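Local atomic coordinates of pilotin OutS (Dickeya dadantii, PDB entry 3UTK), a protein that serves as the pilot lipoprotein of the type II secretion system, interacts with the secretin OutD and is needed for export of pectate lyases and cellulases across the outer membrane. Residues D107-P110 against K111-C115. Residues are numbered along the deposited sequence; the frame is centred on the assembly and turned at random.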
loop_
_atom_site.group_PDB
_atom_site.type_symbol
_atom_site.label_atom_id
_atom_site.label_comp_id
_atom_site.label_asym_id
_atom_site.label_seq_id
_atom_site.Cartn_x
_atom_site.Cartn_y
_atom_site.Cartn_z
ATOM N N ASP A 107 6.425 14.371 -4.143
ATOM C CA ASP A 107 5.862 14.465 -5.493
ATOM C C ASP A 107 5.107 15.771 -5.802
ATOM O O ASP A 107 4.635 15.986 -6.921
ATOM C CB ASP A 107 5.057 13.191 -5.869
ATOM C CG ASP A 107 3.658 13.133 -5.246
ATOM O OD1 ASP A 107 3.112 14.173 -4.831
ATOM O OD2 ASP A 107 3.080 12.015 -5.200
ATOM N N GLY A 108 5.022 16.653 -4.814
ATOM C CA GLY A 108 4.415 17.954 -5.026
ATOM C C GLY A 108 2.925 18.065 -4.741
ATOM O O GLY A 108 2.367 19.149 -4.853
ATOM N N THR A 109 2.280 16.966 -4.365
ATOM C CA THR A 109 0.854 17.006 -4.004
ATOM C C THR A 109 0.742 17.438 -2.544
ATOM O O THR A 109 1.354 16.836 -1.684
ATOM C CB THR A 109 0.199 15.614 -4.146
ATOM O OG1 THR A 109 0.487 15.081 -5.444
ATOM C CG2 THR A 109 -1.314 15.701 -3.951
ATOM N N PRO A 110 -0.024 18.505 -2.261
ATOM C CA PRO A 110 -0.104 18.942 -0.863
ATOM C C PRO A 110 -0.656 17.832 0.018
ATOM O O PRO A 110 -1.491 17.052 -0.426
ATOM C CB PRO A 110 -1.084 20.120 -0.912
ATOM C CG PRO A 110 -0.975 20.636 -2.341
ATOM C CD PRO A 110 -0.687 19.432 -3.193
ATOM N N LYS A 111 -0.207 17.781 1.258
ATOM C CA LYS A 111 -0.627 16.722 2.163
ATOM C C LYS A 111 -2.149 16.610 2.276
ATOM O O LYS A 111 -2.708 15.519 2.187
ATOM C CB LYS A 111 0.004 16.930 3.537
ATOM C CG LYS A 111 -0.335 15.857 4.543
ATOM C CD LYS A 111 0.614 15.901 5.740
ATOM C CE LYS A 111 0.454 17.175 6.553
ATOM N NZ LYS A 111 1.468 17.253 7.652
ATOM N N ALA A 112 -2.820 17.735 2.490
ATOM C CA ALA A 112 -4.269 17.714 2.672
ATOM C C ALA A 112 -4.979 17.109 1.475
ATOM O O ALA A 112 -5.957 16.376 1.632
ATOM C CB ALA A 112 -4.801 19.121 2.951
ATOM N N THR A 113 -4.496 17.439 0.281
ATOM C CA THR A 113 -5.043 16.911 -0.966
ATOM C C THR A 113 -4.835 15.398 -1.078
ATOM O O THR A 113 -5.773 14.644 -1.351
ATOM C CB THR A 113 -4.389 17.627 -2.161
ATOM O OG1 THR A 113 -4.648 19.033 -2.058
ATOM C CG2 THR A 113 -4.943 17.115 -3.489
ATOM N N GLN A 114 -3.601 14.958 -0.882
ATOM C CA GLN A 114 -3.291 13.538 -0.928
ATOM C C GLN A 114 -4.078 12.740 0.117
ATOM O O GLN A 114 -4.624 11.673 -0.187
ATOM C CB GLN A 114 -1.781 13.313 -0.762
ATOM C CG GLN A 114 -1.374 11.880 -1.056
ATOM C CD GLN A 114 -1.529 11.559 -2.517
ATOM O OE1 GLN A 114 -0.703 11.965 -3.327
ATOM N NE2 GLN A 114 -2.593 10.837 -2.870
ATOM N N CYS A 115 -4.144 13.248 1.344
ATOM C CA CYS A 115 -4.878 12.550 2.402
ATOM C C CYS A 115 -6.355 12.428 2.071
ATOM O O CYS A 115 -6.960 11.373 2.277
ATOM C CB CYS A 115 -4.727 13.255 3.754
ATOM S SG CYS A 115 -3.043 13.246 4.428
HETATM O O HOH W 1 0.405 11.674 -5.911
#
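At the N-terminus of helix 111-121, P110 takes the N-cap position, and its carbonyl O receives the first-turn bond from Q114 N, 3.0 Å long and nearly straight at 175°. Proline suits this place because no helical hydrogen bond calls on the N-H of this position. Its ring lies alongside T113, with P110 CB 3.9 Å from T113 OG1. T109 adds a methyl contact, its CG2 resting 3.9 Å from T113 CG2 and 3.8 Å from Q114 OE1. The loop leading here from helix 94-106 turns at G108, whose positive phi (92°) with psi near zero suits a residue without a CB, because that atom would press on the carbonyl O of D107, and is closed by an Asx turn: D107 OD1 accepts T109 N at 3.0 Å. The same oxygen takes the T109 hydroxyl from above the carboxylate plane, OG1 to OD1 2.8 Å, a bond made possible by a chi1 of -51° that sets OG1 beside the backbone N and leaves CG2 anti to that N, against T113 and Q114. Two acceptors, D107 OD2 and Q114 OE1, are joined by one water that donates to each at 2.8 Å. Farther along, C115 is tied to C61 by the disulfide, while K111 and Q114 pack on Y56 of helix 40-60.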